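Local coordinates for protein transcriptional regulator (Pseudomonas aeruginosa, PDB 3E7Q) that probably binds operator DNA as a TetR-family transcriptional regulator, most likely a repressor, through an N-terminal helix-turn-helix domain, at residues Leu19-Leu24 / Leu61-Ala65; Gly86-Leu92 / Val144-Leu148; Phe95-Phe100 / Leu170-Trp174. All blocks are in the same frame, centred on the assembly; numbering follows the deposited sequence.

How the contacts relate
The three contacts follow the two-domain plan of a TetR-family regulator. Contact 1 joins helix 12-34 to helix 58-82 in the part that carries the predicted helix-turn-helix, and it closes before the other two open. Helix 88-99, next in the chain after helix 58-82, serves both remaining contacts: its start meets helix 124-152 in contact 2, and its end meets helix 159-179 in contact 3. These two interleave along the chain, with centres about 16 Å apart. Contact 1 lies across the chain's centre from both, about 34 Å from contact 2 and about 24 Å from contact 3 between centres. Helix 58-82 thus leads from the DNA-binding part toward the C-terminal helical domain.

Contact 1. Residues Leu19-Leu24 / Leu61-Ala65; sequences LIEATL and LVAEA
T23 and A65 meet where helix 12-34 of the TetR-family DNA-binding domain crosses the long helix 58-82 that follows the predicted helix-turn-helix; the two pack steeply, 103° apart over the short segments. T23 turns its CG2 anti to the backbone N (its OG1 at chi1 -55°), which lays that methyl over the start of helix 58-82. There CG2 lies 3.7 Å from the carbonyl O of L61 and 3.9 Å from CB of A65, with CG2 of V62 beside it. A65 is small enough for the backbones to come close, its CA 4.9 Å from CA of I20. I20 lays CG1 and CG2 alongside CA of A65, CG1 also bordering the carbonyl O of E64, while L24 brings its CD2 branch to the A65 methyl. CG of L19 lies loosely against CD2 of L61. I40 of helix 37-44, within the predicted helix-turn-helix, packs on both T23 and L61, and F116 of helix 110-120 covers L24 and V62, so the C-terminal part also borders this crossing. No direct hydrogen bond joins the two segments; the polar link runs through water. T23 OG1 bonds back to its own helix at L19 O, 2.7 Å away and above that carbonyl plane, on the face opposite T23 N. A water bridges the same hydroxyl to the facing helix: the water oxygen lies 2.7 Å from T23 OG1 and 2.6 Å from L61 O, donating to both.

Contact 2. Residues Gly86-Leu92 / Val144-Leu148; sequences GGARPRL and VLRQL
This is a roughly antiparallel helix-helix contact in the C-terminal domain, where the N-terminal end of helix 88-99 and the G86-G87 turn before it pack on helix 124-152, the short axes 150° apart. The backbones come nearest at A88 and L148 (CA to CA 5.1 Å), and CB of A88 sits 3.4 Å from L148 N. V144 presses CG2 against both the A88 carbonyl O and CG of L92, 3.3 Å and 3.6 Å away. L148, with CG anti to its backbone N (chi1 -163°), carries CD1 to CG of R89 and CD2 to CD1 of L92. The polar edge belongs to Q147, whose extended chain reaches across to the turn. Its NE2 donates to G86 O at 3.0 Å, nearly straight and in the amide plane. Its OE1 accepts a longer bond of 3.2 Å from R91 NH1, which comes from above the carbonyl plane. G86 O also lies over one face of the R91 guanidinium. Together the two bonds tie the Q147 amide to both the turn and the helix. The R89 head points elsewhere, forming salt bridges with D198, E194 and E201 of helix 186-204. V197 of that helix covers R89, L92 and L148, so the contact belongs to the all-helical bundle typical of TetR C-terminal domains.

Contact 3. Residues Phe95-Phe100 / Leu170-Trp174; sequences FFEASF and LDGLW
L170 of helix 159-179 packs against the end of helix 88-99, and apolar contacts carry the join. Its two methyls divide the work: CD1 touches the rim of the F95 ring, 3.7 Å from CE2, and lies more loosely at the edge of F96, while CD2 turns to S99 and F100, 3.8 Å from F100 CE2. The F100 ring, with CG anti to the carbonyl carbon (chi1 -71°), also meets L173. There CZ of F100 is 3.6 Å from L173 CD1, and L173 CB lies in the ring plane at the edge. These side chains span a wide gap: the short axes are 12.1 Å apart, running in roughly the same direction at 26°. No hydrogen bond crosses between the segments; on the helix 88-99 side, S99 OG donates to F95 O at 2.9 Å from above the carbonyl plane, and S99 N reaches the same oxygen from the opposite face. The S99 hydroxyl is thereby folded back along its own helix, yet its OG still borders L170 CD2 at 3.8 Å. Around these residues, L77 and I81 of helix 58-82 cover F95, and Y137 of helix 124-152 adjoins L170. L173 also packs on A168 of the second subunit, so helix 159-179 also takes part in the subunit interface, within the helical core characteristic of TetR-family C-terminal domains.

Contact 1. Residues Leu19-Leu24 / Leu61-Ala65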
loop_
_atom_site.group_PDB
_atom_site.type_symbol
_atom_site.label_atom_id
_atom_site.label_comp_id
_atom_site.label_asym_id
_atom_site.label_seq_id
_atom_site.Cartn_x
_atom_site.Cartn_y
_atom_site.Cartn_z
ATOM N N LEU B 19 -10.694 17.412 -16.997
ATOM C CA LEU B 19 -10.940 15.984 -17.146
ATOM C C LEU B 19 -10.148 15.097 -16.148
ATOM O O LEU B 19 -10.703 14.096 -15.668
ATOM C CB LEU B 19 -10.695 15.516 -18.599
ATOM C CG LEU B 19 -11.925 15.312 -19.532
ATOM C CD1 LEU B 19 -13.250 14.792 -18.875
ATOM C CD2 LEU B 19 -12.243 16.587 -20.278
ATOM N N ILE B 20 -8.878 15.456 -15.865
ATOM C CA ILE B 20 -8.019 14.710 -14.943
ATOM C C ILE B 20 -8.683 14.745 -13.570
ATOM O O ILE B 20 -8.867 13.693 -12.952
ATOM C CB ILE B 20 -6.505 15.270 -14.906
ATOM C CG1 ILE B 20 -5.670 14.655 -16.044
ATOM C CG2 ILE B 20 -5.826 14.994 -13.552
ATOM C CD1 ILE B 20 -4.547 15.522 -16.558
ATOM N N GLU B 21 -9.083 15.947 -13.131
ATOM C CA GLU B 21 -9.812 16.131 -11.852
ATOM C C GLU B 21 -11.212 15.410 -11.818
ATOM O O GLU B 21 -11.605 14.879 -10.778
ATOM C CB GLU B 21 -9.941 17.647 -11.511
ATOM C CG GLU B 21 -10.609 17.980 -10.132
ATOM C CD GLU B 21 -10.818 19.511 -9.836
ATOM O OE1 GLU B 21 -11.772 20.131 -10.386
ATOM O OE2 GLU B 21 -10.045 20.081 -9.001
ATOM N N ALA B 22 -11.952 15.393 -12.935
ATOM C CA ALA B 22 -13.211 14.603 -13.001
ATOM C C ALA B 22 -12.965 13.068 -12.886
ATOM O O ALA B 22 -13.733 12.331 -12.208
ATOM C CB ALA B 22 -14.002 14.933 -14.270
ATOM N N THR B 23 -11.897 12.603 -13.547
ATOM C CA THR B 23 -11.455 11.212 -13.486
ATOM C C THR B 23 -11.099 10.841 -12.047
ATOM O O THR B 23 -11.549 9.778 -11.551
ATOM C CB THR B 23 -10.260 10.980 -14.454
ATOM O OG1 THR B 23 -10.650 11.401 -15.759
ATOM C CG2 THR B 23 -9.806 9.537 -14.519
ATOM N N LEU B 24 -10.312 11.706 -11.359
ATOM C CA LEU B 24 -9.959 11.400 -9.968
ATOM C C LEU B 24 -11.183 11.323 -9.016
ATOM O O LEU B 24 -11.184 10.519 -8.073
ATOM C CB LEU B 24 -8.922 12.379 -9.427
ATOM C CG LEU B 24 -7.558 12.396 -10.150
ATOM C CD1 LEU B 24 -6.858 13.686 -9.781
ATOM C CD2 LEU B 24 -6.749 11.110 -9.834
ATOM N N LEU B 61 -8.109 7.708 -19.989
ATOM C CA LEU B 61 -8.370 8.806 -19.055
ATOM C C LEU B 61 -7.731 8.521 -17.714
ATOM O O LEU B 61 -7.197 9.409 -17.084
ATOM C CB LEU B 61 -9.888 9.066 -18.891
ATOM C CG LEU B 61 -10.533 9.777 -20.072
ATOM C CD1 LEU B 61 -12.087 9.603 -20.091
ATOM C CD2 LEU B 61 -10.126 11.262 -20.091
ATOM N N VAL B 62 -7.771 7.279 -17.283
ATOM C CA VAL B 62 -7.211 6.904 -15.963
ATOM C C VAL B 62 -5.663 6.958 -16.004
ATOM O O VAL B 62 -5.058 7.569 -15.108
ATOM C CB VAL B 62 -7.747 5.542 -15.480
ATOM C CG1 VAL B 62 -6.975 5.034 -14.302
ATOM C CG2 VAL B 62 -9.277 5.612 -15.145
ATOM N N ALA B 63 -5.054 6.396 -17.062
ATOM C CA ALA B 63 -3.619 6.555 -17.315
ATOM C C ALA B 63 -3.198 8.025 -17.354
ATOM O O ALA B 63 -2.185 8.398 -16.754
ATOM C CB ALA B 63 -3.199 5.853 -18.617
ATOM N N GLU B 64 -3.967 8.880 -18.010
ATOM C CA GLU B 64 -3.640 10.318 -17.969
ATOM C C GLU B 64 -3.685 10.927 -16.559
ATOM O O GLU B 64 -2.796 11.712 -16.176
ATOM C CB GLU B 64 -4.554 11.149 -18.852
ATOM C CG GLU B 64 -4.067 11.470 -20.274
ATOM C CD GLU B 64 -2.689 12.165 -20.355
ATOM O OE1 GLU B 64 -2.608 13.436 -20.382
ATOM O OE2 GLU B 64 -1.692 11.414 -20.462
ATOM N N ALA B 65 -4.729 10.609 -15.798
ATOM C CA ALA B 65 -4.794 11.012 -14.376
ATOM C C ALA B 65 -3.616 10.459 -13.528
ATOM O O ALA B 65 -3.078 11.180 -12.670
ATOM C CB ALA B 65 -6.106 10.626 -13.754
HETATM O O HOH W 1 -8.256 11.767 -16.940
#

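Contact 2. Residues Gly86-Leu92 / Val144-Leu148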
loop_
_atom_site.group_PDB
_atom_site.type_symbol
_atom_site.label_atom_id
_atom_site.label_comp_id
_atom_site.label_asym_id
_atom_site.label_seq_id
_atom_site.Cartn_x
_atom_site.Cartn_y
_atom_site.Cartn_z
ATOM N N GLY B 86 23.936 20.786 -0.217
ATOM C CA GLY B 86 24.452 19.906 -1.253
ATOM C C GLY B 86 24.658 18.451 -0.885
ATOM O O GLY B 86 24.693 17.600 -1.808
ATOM N N GLY B 87 24.813 18.164 0.418
ATOM C CA GLY B 87 25.249 16.830 0.878
ATOM C C GLY B 87 24.181 15.740 0.882
ATOM O O GLY B 87 22.998 16.021 0.851
ATOM N N ALA B 88 24.575 14.478 0.989
ATOM C CA ALA B 88 23.597 13.355 0.788
ATOM C C ALA B 88 22.480 13.314 1.869
ATOM O O ALA B 88 21.294 13.166 1.516
ATOM C CB ALA B 88 24.304 12.020 0.653
ATOM N N ARG B 89 22.846 13.524 3.154
ATOM C CA ARG B 89 21.894 13.463 4.280
ATOM C C ARG B 89 20.954 14.666 4.298
ATOM O O ARG B 89 19.750 14.497 4.491
ATOM C CB ARG B 89 22.599 13.234 5.639
ATOM C CG ARG B 89 23.167 11.835 5.703
ATOM C CD ARG B 89 22.919 10.993 6.938
ATOM N NE ARG B 89 21.543 10.947 7.495
ATOM C CZ ARG B 89 21.216 10.200 8.549
ATOM N NH1 ARG B 89 22.107 9.398 9.074
ATOM N NH2 ARG B 89 20.004 10.220 9.048
ATOM N N PRO B 90 21.474 15.881 4.045
ATOM C CA PRO B 90 20.541 17.007 3.954
ATOM C C PRO B 90 19.485 16.877 2.811
ATOM O O PRO B 90 18.328 17.209 3.035
ATOM C CB PRO B 90 21.457 18.214 3.772
ATOM C CG PRO B 90 22.759 17.808 4.325
ATOM C CD PRO B 90 22.855 16.334 3.915
ATOM N N ARG B 91 19.903 16.353 1.653
ATOM C CA ARG B 91 19.028 16.015 0.516
ATOM C C ARG B 91 18.004 14.909 0.852
ATOM O O ARG B 91 16.818 15.036 0.523
ATOM C CB ARG B 91 19.846 15.570 -0.707
ATOM C CG ARG B 91 20.802 16.580 -1.281
ATOM C CD ARG B 91 21.459 16.121 -2.587
ATOM N NE ARG B 91 21.754 17.299 -3.397
ATOM C CZ ARG B 91 22.726 17.385 -4.325
ATOM N NH1 ARG B 91 23.499 16.333 -4.625
ATOM N NH2 ARG B 91 22.947 18.542 -4.975
ATOM N N LEU B 92 18.448 13.840 1.513
ATOM C CA LEU B 92 17.511 12.818 2.002
ATOM C C LEU B 92 16.496 13.404 3.034
ATOM O O LEU B 92 15.317 13.102 2.954
ATOM C CB LEU B 92 18.213 11.583 2.617
ATOM C CG LEU B 92 18.890 10.577 1.680
ATOM C CD1 LEU B 92 19.768 9.697 2.463
ATOM C CD2 LEU B 92 17.889 9.776 0.805
ATOM N N VAL B 144 20.994 9.697 -4.703
ATOM C CA VAL B 144 21.422 10.245 -3.415
ATOM C C VAL B 144 22.024 9.156 -2.478
ATOM O O VAL B 144 22.918 9.445 -1.717
ATOM C CB VAL B 144 20.369 11.246 -2.762
ATOM C CG1 VAL B 144 18.998 10.816 -2.872
ATOM C CG2 VAL B 144 20.713 11.506 -1.291
ATOM N N LEU B 145 21.572 7.908 -2.578
ATOM C CA LEU B 145 22.147 6.812 -1.820
ATOM C C LEU B 145 23.559 6.498 -2.289
ATOM O O LEU B 145 24.392 6.115 -1.476
ATOM C CB LEU B 145 21.270 5.599 -1.862
ATOM C CG LEU B 145 19.963 5.778 -1.096
ATOM C CD1 LEU B 145 19.052 4.625 -1.410
ATOM C CD2 LEU B 145 20.279 5.898 0.389
ATOM N N ARG B 146 23.816 6.736 -3.579
ATOM C CA ARG B 146 25.161 6.664 -4.125
ATOM C C ARG B 146 26.061 7.754 -3.672
ATOM O O ARG B 146 27.216 7.493 -3.412
ATOM C CB ARG B 146 25.146 6.725 -5.619
ATOM C CG ARG B 146 24.654 5.431 -6.154
ATOM C CD ARG B 146 24.935 5.292 -7.597
ATOM N NE ARG B 146 24.578 3.943 -7.923
ATOM C CZ ARG B 146 24.051 3.579 -9.068
ATOM N NH1 ARG B 146 23.824 4.496 -10.003
ATOM N NH2 ARG B 146 23.717 2.300 -9.240
ATOM N N GLN B 147 25.549 8.972 -3.626
ATOM C CA GLN B 147 26.272 10.091 -2.987
ATOM C C GLN B 147 26.619 9.741 -1.545
ATOM O O GLN B 147 27.760 9.837 -1.147
ATOM C CB GLN B 147 25.388 11.344 -3.040
ATOM C CG GLN B 147 26.138 12.598 -2.978
ATOM C CD GLN B 147 25.276 13.834 -2.761
ATOM O OE1 GLN B 147 24.058 13.790 -2.808
ATOM N NE2 GLN B 147 25.926 14.933 -2.539
ATOM N N LEU B 148 25.631 9.270 -0.797
ATOM C CA LEU B 148 25.836 8.777 0.559
ATOM C C LEU B 148 26.939 7.749 0.700
ATOM O O LEU B 148 27.787 7.870 1.601
ATOM C CB LEU B 148 24.564 8.212 1.181
ATOM C CG LEU B 148 24.496 8.018 2.707
ATOM C CD1 LEU B 148 24.641 9.349 3.463
ATOM C CD2 LEU B 148 23.154 7.375 3.065
#

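Contact 3. Residues Phe95-Phe100 / Leu170-Trp174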
loop_
_atom_site.group_PDB
_atom_site.type_symbol
_atom_site.label_atom_id
_atom_site.label_comp_id
_atom_site.label_asym_id
_atom_site.label_seq_id
_atom_site.Cartn_x
_atom_site.Cartn_y
_atom_site.Cartn_z
ATOM N N PHE B 95 13.936 15.394 1.210
ATOM C CA PHE B 95 13.033 14.372 0.661
ATOM C C PHE B 95 12.021 13.859 1.685
ATOM O O PHE B 95 10.860 13.843 1.398
ATOM C CB PHE B 95 13.818 13.196 0.111
ATOM C CG PHE B 95 13.038 12.266 -0.769
ATOM C CD1 PHE B 95 13.133 12.351 -2.175
ATOM C CD2 PHE B 95 12.295 11.188 -0.217
ATOM C CE1 PHE B 95 12.415 11.437 -3.004
ATOM C CE2 PHE B 95 11.595 10.321 -1.027
ATOM C CZ PHE B 95 11.645 10.454 -2.418
ATOM N N PHE B 96 12.479 13.464 2.872
ATOM C CA PHE B 96 11.594 12.969 3.949
ATOM C C PHE B 96 10.596 14.027 4.392
ATOM O O PHE B 96 9.399 13.750 4.468
ATOM C CB PHE B 96 12.427 12.481 5.163
ATOM C CG PHE B 96 13.442 11.370 4.802
ATOM C CD1 PHE B 96 13.159 10.431 3.788
ATOM C CD2 PHE B 96 14.646 11.265 5.493
ATOM C CE1 PHE B 96 14.080 9.487 3.440
ATOM C CE2 PHE B 96 15.570 10.292 5.166
ATOM C CZ PHE B 96 15.290 9.389 4.155
ATOM N N GLU B 97 11.084 15.230 4.662
ATOM C CA GLU B 97 10.202 16.371 4.968
ATOM C C GLU B 97 9.143 16.621 3.898
ATOM O O GLU B 97 7.960 16.726 4.222
ATOM C CB GLU B 97 11.012 17.647 5.203
ATOM C CG GLU B 97 11.858 17.591 6.470
ATOM C CD GLU B 97 11.059 17.751 7.771
ATOM O OE1 GLU B 97 9.845 18.138 7.728
ATOM O OE2 GLU B 97 11.680 17.492 8.843
ATOM N N ALA B 98 9.551 16.688 2.629
ATOM C CA ALA B 98 8.541 16.816 1.561
ATOM C C ALA B 98 7.534 15.663 1.592
ATOM O O ALA B 98 6.304 15.878 1.420
ATOM C CB ALA B 98 9.153 16.959 0.199
ATOM N N SER B 99 8.042 14.461 1.854
ATOM C CA SER B 99 7.215 13.233 1.859
ATOM C C SER B 99 6.100 13.213 2.902
ATOM O O SER B 99 5.090 12.567 2.691
ATOM C CB SER B 99 8.081 11.987 2.110
ATOM O OG SER B 99 8.926 11.682 1.011
ATOM N N PHE B 100 6.296 13.897 4.019
ATOM C CA PHE B 100 5.365 13.889 5.133
ATOM C C PHE B 100 4.752 15.287 5.360
ATOM O O PHE B 100 4.088 15.535 6.354
ATOM C CB PHE B 100 6.076 13.342 6.384
ATOM C CG PHE B 100 6.343 11.856 6.303
ATOM C CD1 PHE B 100 5.381 10.959 6.643
ATOM C CD2 PHE B 100 7.579 11.356 5.852
ATOM C CE1 PHE B 100 5.627 9.559 6.523
ATOM C CE2 PHE B 100 7.808 10.011 5.737
ATOM C CZ PHE B 100 6.842 9.127 6.085
ATOM N N LEU B 170 8.834 4.226 2.849
ATOM C CA LEU B 170 8.059 5.428 2.534
ATOM C C LEU B 170 6.657 5.143 2.115
ATOM O O LEU B 170 5.730 5.715 2.673
ATOM C CB LEU B 170 8.761 6.287 1.450
ATOM C CG LEU B 170 9.923 7.047 2.066
ATOM C CD1 LEU B 170 11.045 7.338 1.042
ATOM C CD2 LEU B 170 9.344 8.302 2.672
ATOM N N ASP B 171 6.502 4.210 1.169
ATOM C CA ASP B 171 5.186 3.713 0.719
ATOM C C ASP B 171 4.341 3.207 1.838
ATOM O O ASP B 171 3.146 3.557 1.937
ATOM C CB ASP B 171 5.327 2.534 -0.273
ATOM C CG ASP B 171 5.632 2.965 -1.670
ATOM O OD1 ASP B 171 5.679 4.171 -1.922
ATOM O OD2 ASP B 171 5.919 2.082 -2.527
ATOM N N GLY B 172 4.935 2.295 2.618
ATOM C CA GLY B 172 4.294 1.681 3.788
ATOM C C GLY B 172 3.835 2.716 4.765
ATOM O O GLY B 172 2.731 2.657 5.251
ATOM N N LEU B 173 4.705 3.667 5.083
ATOM C CA LEU B 173 4.365 4.760 5.973
ATOM C C LEU B 173 3.295 5.711 5.431
ATOM O O LEU B 173 2.418 6.178 6.158
ATOM C CB LEU B 173 5.627 5.550 6.315
ATOM C CG LEU B 173 6.690 4.829 7.179
ATOM C CD1 LEU B 173 7.758 5.786 7.203
ATOM C CD2 LEU B 173 6.197 4.437 8.615
ATOM N N TRP B 174 3.370 6.006 4.145
ATOM C CA TRP B 174 2.377 6.849 3.511
ATOM C C TRP B 174 0.989 6.170 3.584
ATOM O O TRP B 174 0.014 6.797 3.917
ATOM C CB TRP B 174 2.798 7.167 2.071
ATOM C CG TRP B 174 1.823 8.018 1.377
ATOM C CD1 TRP B 174 1.729 9.379 1.432
ATOM C CD2 TRP B 174 0.740 7.575 0.556
ATOM N NE1 TRP B 174 0.651 9.812 0.699
ATOM C CE2 TRP B 174 0.040 8.716 0.136
ATOM C CE3 TRP B 174 0.285 6.319 0.154
ATOM C CZ2 TRP B 174 -1.066 8.638 -0.680
ATOM C CZ3 TRP B 174 -0.844 6.235 -0.680
ATOM C CH2 TRP B 174 -1.507 7.375 -1.072
#